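Local coordinates for protein putative phosphosugar isomerase (Clostridium difficile, PDB 3G68) that is a double-SIS protein that probably binds and isomerises phosphorylated sugars, as does the isomerase part of glucosamine-6-phosphate synthases, at residues R14-I19 with Y148-N153; K179-A183 with Y309-N313; Y55-L60 with G158-A162. All blocks are in the same frame, centred on the assembly; numbering follows the deposited sequence.

How the contacts relate
The three contacts link four helices and one loop around the first SIS domain. Contacts 1 and 3 both use helix 145-165, with centres about 16 Å apart; they do not touch, their nearest atoms being about 5 Å apart. Contact 2 has its centre about 11 Å from that of contact 1 and 16 Å from that of contact 3, and touches both. Met-15 CE packs on Phe-312 CE1 at 3.2 Å. Lys-151 NZ and Thr-311 OG1 are 2.6 Å apart, a probable hydrogen bond. At contact 3, Tyr-309 OH and Tyr-55 OH are 2.8 Å apart, also probably bonded. Ile-180 CD1 meets Leu-159 CD1 at 3.9 Å. Contacts 1 and 2 reach the second subunit.

Contact 1. Residues R14-I19 with Y148-N153; sequences RMREII and YCTKLN
The selenomethionine Met-15 overlaps Leu-152, with its CE methyl 3.4 Å from Leu-152 CD2. Both segments are regular alpha-helix, and each lies within a longer helix. Their axes come within 10.0 Å and run nearly parallel, at a signed crossing angle of -22°. The register pairs Met-15 with Cys-149 (CA to CA 6.0 Å) and Ile-18 with Asn-153 (7.5 Å). Met-15 takes the mtp rotamer. Its CA-to-CB bond points sideways, but its end comes nearer to 148-153. Its SE lies 4.2 Å from Tyr-148 CB, and its CG lies 4.0 Å from Cys-149 SG. Leu-152 (tp) has its CA-to-CB bond toward 14-19. Its CD2 also meets Ile-19 CG1 at 4.1 Å and Ile-18 CG2 at 4.3 Å. Ile-18 (mt) places CD1 3.7 Å from Cys-149 CB, and its CG2 is 3.4 Å from Asn-153 OD1. At the margin, Arg-14 CB touches Cys-149 SG at 4.0 Å. The arginine then leads away, and its NH1 forms a salt bridge with Glu-17 OE1 at 3.2 Å. The ring of Tyr-148 also leads away, and its hydroxyl bonds to Gln-319. The interface is mainly apolar and buries 370 Å². Lys-151 takes no part and forms a salt bridge with Asp-222. Ile-19 and Arg-16 also pack on the second subunit, against its Glu-17 and Glu-10. Near-parallel packing of this kind joins the N-terminal helix 4-20 to helix 145-165, which follows the last strand of the first parallel sheet in this SIS fold.

Contact 2. Residues K179-A183 with Y309-N313; sequences KILDA and YQTFN
Residues 179-183 are alpha-helical. Residues 309-311 have helical phi/psi, and two i-to-i+3 bonds follow: Phe-312 N to Tyr-309 O (3.1 Å) and Asn-313 N to Gln-310 O (3.0 Å). The register sets Ile-180 by Tyr-309 (CA to CA 6.1 Å) and Ala-183 by Phe-312 (6.0 Å). Tyr-309 has chi1 m and chi2 -44°. This turns one ring face to Ile-180 (mt), whose CG1 sits 3.7 Å from the ring centroid in a CH-pi contact. Lys-179 CB lies 3.6 Å from Tyr-309 CE2. Its mttt chain leads away, and NZ pairs with Glu-176, which is also hydrogen-bonded to Tyr-309 OH. Phe-312 (chi1 m, chi2 -63°) brings CE2 to 4.1 Å from Ile-180 CG2. Ala-183 CB fills the space between, 4.0 Å from Phe-312 CB, 4.2 Å from Tyr-309 CB and 3.5 Å from Tyr-309 O. Asn-313 (chi1 m, chi2 155°) gives the one hydrogen bond across, ND2 to Ala-183 O at 3.0 Å and 166°. This is buried, mainly apolar loop-to-helix packing (326 Å²). The loop follows strand 299-300, at the edge of the second parallel sheet, and returns onto helix 170-184, with helices 4-20 and 145-165 alongside.

Contact 3. Residues Y55-L60 with G158-A162; sequences YLQNLL and GLQIA
A hollow at Gly-158 receives Leu-56 and Leu-59 from the opposite helix, with Leu-60 at its carbonyl. Leu-56 CD2 rests 3.6 Å from Gly-158 CA, and Leu-59 CD2 lies 3.5 Å from Gly-158 C. An ideal CB on this glycine would be 2.4 Å from Leu-56 CD2, a clash, so the lack of a side chain allows this fit. Helix 55-59 and helix 158-162 run almost parallel, 8° between their directions, with axes 10.3 Å apart. The register matches Leu-56 to Gly-158 (CA to CA 6.0 Å) and Leu-60 to Ala-162 (6.2 Å). Helices 43-59 and 145-165 lie side by side on one face of the first parallel sheet of the alpha-beta-alpha SIS fold. Leu-60 and Ile-161 both reach Ile-37 of its strand 36-40. Leu-59 (tp) points across as a bump: CD2 is 3.8 Å from Leu-159 CD2, and CG is 4.0 Å from Ala-162 CB. Leu-60 leaves helical geometry (phi/psi -89/171). Its CA-to-CB bond points sideways, but its mt chain ends nearer to 158-162. Its CD2 sits in a notch 3.6 Å from Gly-158 O, 3.8 Å from Ile-161 CG2 and 4.2 Å from Ala-162 CB. Tyr-55 (chi1 t) closes one end, meeting Leu-159 CG at the ring edge, with OH to CG 3.4 Å. That hydroxyl bonds to Tyr-309.

Contact 1. Residues R14-I19 with Y148-N153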
loop_
_atom_site.group_PDB
_atom_site.type_symbol
_atom_site.label_atom_id
_atom_site.label_comp_id
_atom_site.label_asym_id
_atom_site.label_seq_id
_atom_site.Cartn_x
_atom_site.Cartn_y
_atom_site.Cartn_z
ATOM N N ARG B 14 -24.981 -24.357 -19.707
ATOM C CA ARG B 14 -25.957 -24.283 -20.806
ATOM C C ARG B 14 -27.021 -23.242 -20.535
ATOM O O ARG B 14 -27.403 -22.493 -21.441
ATOM C CB ARG B 14 -26.609 -25.647 -21.105
ATOM C CG ARG B 14 -25.706 -26.655 -21.823
ATOM C CD ARG B 14 -25.215 -26.154 -23.179
ATOM N NE ARG B 14 -24.438 -27.173 -23.876
ATOM C CZ ARG B 14 -23.883 -27.033 -25.081
ATOM N NH1 ARG B 14 -23.992 -25.897 -25.770
ATOM N NH2 ARG B 14 -23.196 -28.047 -25.598
HETATM N N MSE B 15 -27.490 -23.151 -19.287
HETATM C CA MSE B 15 -28.544 -22.188 -18.928
HETATM C C MSE B 15 -28.073 -20.743 -19.133
HETATM O O MSE B 15 -28.800 -19.913 -19.697
HETATM C CB MSE B 15 -29.036 -22.423 -17.501
HETATM C CG MSE B 15 -29.803 -23.739 -17.332
HETATM SE SE MSE B 15 -30.597 -23.904 -15.554
HETATM C CE MSE B 15 -31.907 -22.380 -15.738
ATOM N N ARG B 16 -26.855 -20.473 -18.722
ATOM C CA ARG B 16 -26.247 -19.144 -18.897
ATOM C C ARG B 16 -26.088 -18.779 -20.377
ATOM O O ARG B 16 -26.283 -17.611 -20.738
ATOM C CB ARG B 16 -24.912 -19.070 -18.211
ATOM C CG ARG B 16 -25.041 -19.083 -16.728
ATOM C CD ARG B 16 -23.738 -19.325 -16.123
ATOM N NE ARG B 16 -23.915 -19.482 -14.701
ATOM C CZ ARG B 16 -23.147 -20.224 -13.924
ATOM N NH1 ARG B 16 -22.132 -20.909 -14.430
ATOM N NH2 ARG B 16 -23.422 -20.280 -12.639
ATOM N N GLU B 17 -25.756 -19.761 -21.221
ATOM C CA GLU B 17 -25.660 -19.557 -22.669
ATOM C C GLU B 17 -27.002 -19.205 -23.306
ATOM O O GLU B 17 -27.102 -18.320 -24.194
ATOM C CB GLU B 17 -25.114 -20.784 -23.378
ATOM C CG GLU B 17 -23.652 -21.042 -23.068
ATOM C CD GLU B 17 -23.156 -22.362 -23.619
ATOM O OE1 GLU B 17 -23.993 -23.143 -24.125
ATOM O OE2 GLU B 17 -21.933 -22.620 -23.497
ATOM N N ILE B 18 -28.029 -19.897 -22.841
ATOM C CA ILE B 18 -29.383 -19.673 -23.283
ATOM C C ILE B 18 -29.857 -18.271 -22.923
ATOM O O ILE B 18 -30.447 -17.593 -23.740
ATOM C CB ILE B 18 -30.328 -20.769 -22.756
ATOM C CG1 ILE B 18 -29.988 -22.091 -23.468
ATOM C CG2 ILE B 18 -31.802 -20.371 -23.006
ATOM C CD1 ILE B 18 -30.725 -23.299 -22.892
ATOM N N ILE B 19 -29.594 -17.848 -21.700
ATOM C CA ILE B 19 -29.910 -16.490 -21.239
ATOM C C ILE B 19 -29.216 -15.438 -22.142
ATOM O O ILE B 19 -29.877 -14.527 -22.629
ATOM C CB ILE B 19 -29.544 -16.343 -19.731
ATOM C CG1 ILE B 19 -30.627 -17.015 -18.881
ATOM C CG2 ILE B 19 -29.375 -14.864 -19.298
ATOM C CD1 ILE B 19 -30.215 -17.253 -17.397
ATOM N N TYR B 148 -34.584 -28.641 -17.227
ATOM C CA TYR B 148 -34.197 -27.303 -16.738
ATOM C C TYR B 148 -34.095 -26.262 -17.871
ATOM O O TYR B 148 -34.622 -25.159 -17.764
ATOM C CB TYR B 148 -32.880 -27.344 -15.986
ATOM C CG TYR B 148 -32.987 -28.030 -14.647
ATOM C CD1 TYR B 148 -33.701 -27.444 -13.592
ATOM C CD2 TYR B 148 -32.357 -29.241 -14.419
ATOM C CE1 TYR B 148 -33.803 -28.077 -12.350
ATOM C CE2 TYR B 148 -32.438 -29.868 -13.177
ATOM C CZ TYR B 148 -33.165 -29.286 -12.159
ATOM O OH TYR B 148 -33.268 -29.887 -10.937
ATOM N N CYS B 149 -33.417 -26.621 -18.961
ATOM C CA CYS B 149 -33.243 -25.676 -20.046
ATOM C C CYS B 149 -34.563 -25.384 -20.781
ATOM O O CYS B 149 -34.703 -24.295 -21.311
ATOM C CB CYS B 149 -32.162 -26.148 -21.018
ATOM S SG CYS B 149 -30.504 -26.218 -20.350
ATOM N N THR B 150 -35.529 -26.315 -20.783
ATOM C CA THR B 150 -36.842 -26.095 -21.437
ATOM C C THR B 150 -37.700 -25.162 -20.546
ATOM O O THR B 150 -38.333 -24.205 -21.031
ATOM C CB THR B 150 -37.550 -27.451 -21.752
ATOM O OG1 THR B 150 -36.742 -28.190 -22.700
ATOM C CG2 THR B 150 -38.971 -27.248 -22.306
ATOM N N LYS B 151 -37.707 -25.411 -19.233
ATOM C CA LYS B 151 -38.371 -24.497 -18.306
ATOM C C LYS B 151 -37.795 -23.069 -18.442
ATOM O O LYS B 151 -38.543 -22.109 -18.509
ATOM C CB LYS B 151 -38.225 -24.952 -16.869
ATOM C CG LYS B 151 -38.964 -26.247 -16.541
ATOM C CD LYS B 151 -38.930 -26.500 -15.031
ATOM C CE LYS B 151 -37.520 -26.896 -14.504
ATOM N NZ LYS B 151 -37.556 -27.275 -13.080
ATOM N N LEU B 152 -36.467 -22.948 -18.486
ATOM C CA LEU B 152 -35.829 -21.640 -18.654
ATOM C C LEU B 152 -36.284 -20.988 -19.954
ATOM O O LEU B 152 -36.646 -19.821 -19.969
ATOM C CB LEU B 152 -34.304 -21.763 -18.678
ATOM C CG LEU B 152 -33.473 -20.491 -18.862
ATOM C CD1 LEU B 152 -33.800 -19.399 -17.841
ATOM C CD2 LEU B 152 -31.987 -20.870 -18.732
ATOM N N ASN B 153 -36.274 -21.754 -21.032
ATOM C CA ASN B 153 -36.667 -21.261 -22.373
ATOM C C ASN B 153 -38.091 -20.698 -22.396
ATOM O O ASN B 153 -38.352 -19.645 -22.999
ATOM C CB ASN B 153 -36.516 -22.378 -23.429
ATOM C CG ASN B 153 -35.755 -21.916 -24.662
ATOM O OD1 ASN B 153 -34.697 -21.283 -24.544
ATOM N ND2 ASN B 153 -36.265 -22.241 -25.843
#

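Contact 2. Residues K179-A183 with Y309-N313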
loop_
_atom_site.group_PDB
_atom_site.type_symbol
_atom_site.label_atom_id
_atom_site.label_comp_id
_atom_site.label_asym_id
_atom_site.label_seq_id
_atom_site.Cartn_x
_atom_site.Cartn_y
_atom_site.Cartn_z
ATOM N N LYS B 179 -32.191 -12.561 -10.994
ATOM C CA LYS B 179 -32.764 -13.512 -10.003
ATOM C C LYS B 179 -32.630 -14.970 -10.476
ATOM O O LYS B 179 -32.271 -15.867 -9.709
ATOM C CB LYS B 179 -34.240 -13.194 -9.732
ATOM C CG LYS B 179 -34.455 -11.905 -9.049
ATOM C CD LYS B 179 -35.969 -11.746 -8.804
ATOM C CE LYS B 179 -36.270 -10.502 -8.051
ATOM N NZ LYS B 179 -37.704 -10.254 -8.132
ATOM N N ILE B 180 -32.919 -15.208 -11.751
ATOM C CA ILE B 180 -32.772 -16.531 -12.363
ATOM C C ILE B 180 -31.308 -16.933 -12.273
ATOM O O ILE B 180 -30.993 -18.057 -11.903
ATOM C CB ILE B 180 -33.250 -16.533 -13.838
ATOM C CG1 ILE B 180 -34.768 -16.328 -13.912
ATOM C CG2 ILE B 180 -32.876 -17.803 -14.547
ATOM C CD1 ILE B 180 -35.289 -16.022 -15.349
ATOM N N LEU B 181 -30.401 -16.005 -12.567
ATOM C CA LEU B 181 -28.955 -16.300 -12.464
ATOM C C LEU B 181 -28.551 -16.634 -11.022
ATOM O O LEU B 181 -27.706 -17.498 -10.780
ATOM C CB LEU B 181 -28.119 -15.141 -13.031
ATOM C CG LEU B 181 -28.122 -15.005 -14.549
ATOM C CD1 LEU B 181 -27.401 -13.695 -14.976
ATOM C CD2 LEU B 181 -27.463 -16.242 -15.227
ATOM N N ASP B 182 -29.176 -15.967 -10.067
ATOM C CA ASP B 182 -28.944 -16.248 -8.651
ATOM C C ASP B 182 -29.383 -17.694 -8.304
ATOM O O ASP B 182 -28.717 -18.325 -7.500
ATOM C CB ASP B 182 -29.721 -15.300 -7.725
ATOM C CG ASP B 182 -29.148 -13.891 -7.626
ATOM O OD1 ASP B 182 -27.989 -13.625 -7.983
ATOM O OD2 ASP B 182 -29.893 -13.037 -7.097
ATOM N N ALA B 183 -30.453 -18.217 -8.918
ATOM C CA ALA B 183 -30.887 -19.611 -8.699
ATOM C C ALA B 183 -29.910 -20.575 -9.383
ATOM O O ALA B 183 -29.459 -21.579 -8.812
ATOM C CB ALA B 183 -32.312 -19.819 -9.267
ATOM N N TYR B 309 -38.563 -19.203 -9.129
ATOM C CA TYR B 309 -37.158 -19.545 -9.466
ATOM C C TYR B 309 -36.540 -20.694 -8.674
ATOM O O TYR B 309 -35.507 -21.258 -9.084
ATOM C CB TYR B 309 -36.249 -18.284 -9.484
ATOM C CG TYR B 309 -36.801 -17.179 -10.376
ATOM C CD1 TYR B 309 -37.318 -17.459 -11.640
ATOM C CD2 TYR B 309 -36.819 -15.847 -9.943
ATOM C CE1 TYR B 309 -37.849 -16.438 -12.452
ATOM C CE2 TYR B 309 -37.309 -14.847 -10.748
ATOM C CZ TYR B 309 -37.836 -15.143 -11.991
ATOM O OH TYR B 309 -38.350 -14.147 -12.785
ATOM N N GLN B 310 -37.186 -21.076 -7.582
ATOM C CA GLN B 310 -36.784 -22.270 -6.813
ATOM C C GLN B 310 -36.821 -23.515 -7.680
ATOM O O GLN B 310 -36.208 -24.526 -7.323
ATOM C CB GLN B 310 -37.681 -22.466 -5.578
ATOM C CG GLN B 310 -39.150 -22.782 -5.919
ATOM C CD GLN B 310 -40.039 -22.973 -4.690
ATOM O OE1 GLN B 310 -39.578 -23.288 -3.599
ATOM N NE2 GLN B 310 -41.321 -22.771 -4.879
ATOM N N THR B 311 -37.557 -23.469 -8.789
ATOM C CA THR B 311 -37.629 -24.583 -9.723
ATOM C C THR B 311 -36.232 -24.995 -10.243
ATOM O O THR B 311 -36.030 -26.111 -10.644
ATOM C CB THR B 311 -38.592 -24.298 -10.914
ATOM O OG1 THR B 311 -38.856 -25.520 -11.626
ATOM C CG2 THR B 311 -38.001 -23.247 -11.864
ATOM N N PHE B 312 -35.273 -24.089 -10.246
ATOM C CA PHE B 312 -33.921 -24.434 -10.716
ATOM C C PHE B 312 -33.046 -25.143 -9.714
ATOM O O PHE B 312 -31.889 -25.417 -10.024
ATOM C CB PHE B 312 -33.223 -23.196 -11.279
ATOM C CG PHE B 312 -33.943 -22.643 -12.427
ATOM C CD1 PHE B 312 -34.084 -23.410 -13.590
ATOM C CD2 PHE B 312 -34.579 -21.404 -12.352
ATOM C CE1 PHE B 312 -34.825 -22.909 -14.675
ATOM C CE2 PHE B 312 -35.295 -20.914 -13.440
ATOM C CZ PHE B 312 -35.413 -21.671 -14.596
ATOM N N ASN B 313 -33.566 -25.384 -8.508
ATOM C CA ASN B 313 -32.829 -26.116 -7.501
ATOM C C ASN B 313 -33.547 -27.263 -6.816
ATOM O O ASN B 313 -32.884 -28.194 -6.403
ATOM C CB ASN B 313 -32.443 -25.175 -6.352
ATOM C CG ASN B 313 -31.585 -23.985 -6.777
ATOM O OD1 ASN B 313 -31.613 -22.974 -6.091
ATOM N ND2 ASN B 313 -30.810 -24.104 -7.862
#

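Contact 3. Residues Y55-L60 with G158-A162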
loop_
_atom_site.group_PDB
_atom_site.type_symbol
_atom_site.label_atom_id
_atom_site.label_comp_id
_atom_site.label_asym_id
_atom_site.label_seq_id
_atom_site.Cartn_x
_atom_site.Cartn_y
_atom_site.Cartn_z
ATOM N N TYR B 55 -45.983 -19.204 -13.526
ATOM C CA TYR B 55 -45.106 -18.037 -13.698
ATOM C C TYR B 55 -45.565 -17.191 -14.842
ATOM O O TYR B 55 -45.680 -15.966 -14.714
ATOM C CB TYR B 55 -43.674 -18.508 -13.959
ATOM C CG TYR B 55 -42.653 -17.434 -14.305
ATOM C CD1 TYR B 55 -42.080 -16.652 -13.317
ATOM C CD2 TYR B 55 -42.207 -17.264 -15.619
ATOM C CE1 TYR B 55 -41.138 -15.677 -13.634
ATOM C CE2 TYR B 55 -41.238 -16.312 -15.930
ATOM C CZ TYR B 55 -40.701 -15.538 -14.929
ATOM O OH TYR B 55 -39.722 -14.591 -15.214
ATOM N N LEU B 56 -45.859 -17.854 -15.955
ATOM C CA LEU B 56 -46.257 -17.180 -17.154
ATOM C C LEU B 56 -47.602 -16.494 -17.019
ATOM O O LEU B 56 -47.773 -15.365 -17.500
ATOM C CB LEU B 56 -46.270 -18.138 -18.323
ATOM C CG LEU B 56 -44.881 -18.560 -18.785
ATOM C CD1 LEU B 56 -45.048 -19.613 -19.906
ATOM C CD2 LEU B 56 -44.078 -17.348 -19.233
ATOM N N GLN B 57 -48.540 -17.180 -16.365
ATOM C CA GLN B 57 -49.867 -16.615 -16.120
ATOM C C GLN B 57 -49.747 -15.339 -15.267
ATOM O O GLN B 57 -50.465 -14.374 -15.488
ATOM C CB GLN B 57 -50.770 -17.652 -15.444
ATOM C CG GLN B 57 -52.254 -17.243 -15.298
ATOM C CD GLN B 57 -53.028 -17.100 -16.622
ATOM O OE1 GLN B 57 -52.589 -17.533 -17.685
ATOM N NE2 GLN B 57 -54.211 -16.528 -16.534
ATOM N N ASN B 58 -48.850 -15.363 -14.284
ATOM C CA ASN B 58 -48.569 -14.206 -13.455
ATOM C C ASN B 58 -47.896 -13.072 -14.254
ATOM O O ASN B 58 -48.288 -11.919 -14.135
ATOM C CB ASN B 58 -47.691 -14.616 -12.288
ATOM C CG ASN B 58 -47.406 -13.491 -11.343
ATOM O OD1 ASN B 58 -46.348 -12.849 -11.433
ATOM N ND2 ASN B 58 -48.343 -13.212 -10.449
ATOM N N LEU B 59 -46.939 -13.407 -15.113
ATOM C CA LEU B 59 -46.179 -12.402 -15.882
ATOM C C LEU B 59 -46.967 -11.724 -17.001
ATOM O O LEU B 59 -46.973 -10.499 -17.103
ATOM C CB LEU B 59 -44.920 -13.049 -16.478
ATOM C CG LEU B 59 -43.883 -12.199 -17.214
ATOM C CD1 LEU B 59 -43.363 -11.068 -16.338
ATOM C CD2 LEU B 59 -42.748 -13.069 -17.694
ATOM N N LEU B 60 -47.633 -12.521 -17.831
ATOM C CA LEU B 60 -48.326 -12.019 -19.009
ATOM C C LEU B 60 -49.791 -11.593 -18.779
ATOM O O LEU B 60 -50.374 -11.845 -17.698
ATOM C CB LEU B 60 -48.247 -13.071 -20.119
ATOM C CG LEU B 60 -46.849 -13.531 -20.517
ATOM C CD1 LEU B 60 -46.949 -14.629 -21.520
ATOM C CD2 LEU B 60 -46.053 -12.305 -21.075
ATOM N N GLY B 158 -41.646 -15.701 -22.014
ATOM C CA GLY B 158 -42.510 -14.822 -21.228
ATOM C C GLY B 158 -41.888 -13.457 -21.013
ATOM O O GLY B 158 -42.475 -12.437 -21.354
ATOM N N LEU B 159 -40.683 -13.446 -20.463
ATOM C CA LEU B 159 -39.958 -12.209 -20.181
ATOM C C LEU B 159 -39.749 -11.306 -21.412
ATOM O O LEU B 159 -39.862 -10.081 -21.324
ATOM C CB LEU B 159 -38.613 -12.549 -19.502
ATOM C CG LEU B 159 -38.714 -12.997 -18.029
ATOM C CD1 LEU B 159 -37.367 -13.575 -17.496
ATOM C CD2 LEU B 159 -39.178 -11.811 -17.154
ATOM N N GLN B 160 -39.419 -11.931 -22.531
ATOM C CA GLN B 160 -39.179 -11.275 -23.819
ATOM C C GLN B 160 -40.456 -10.660 -24.372
ATOM O O GLN B 160 -40.437 -9.547 -24.897
ATOM C CB GLN B 160 -38.585 -12.284 -24.807
ATOM C CG GLN B 160 -37.103 -12.657 -24.497
ATOM C CD GLN B 160 -36.104 -11.740 -25.185
ATOM O OE1 GLN B 160 -36.342 -11.298 -26.297
ATOM N NE2 GLN B 160 -34.953 -11.493 -24.539
ATOM N N ILE B 161 -41.565 -11.380 -24.224
ATOM C CA ILE B 161 -42.876 -10.872 -24.633
ATOM C C ILE B 161 -43.246 -9.714 -23.721
ATOM O O ILE B 161 -43.572 -8.650 -24.203
ATOM C CB ILE B 161 -43.968 -11.932 -24.562
ATOM C CG1 ILE B 161 -43.800 -12.950 -25.682
ATOM C CG2 ILE B 161 -45.346 -11.300 -24.708
ATOM C CD1 ILE B 161 -44.649 -14.201 -25.467
ATOM N N ALA B 162 -43.145 -9.928 -22.412
ATOM C CA ALA B 162 -43.501 -8.925 -21.408
ATOM C C ALA B 162 -42.782 -7.587 -21.630
ATOM O O ALA B 162 -43.391 -6.508 -21.551
ATOM C CB ALA B 162 -43.210 -9.471 -20.000
#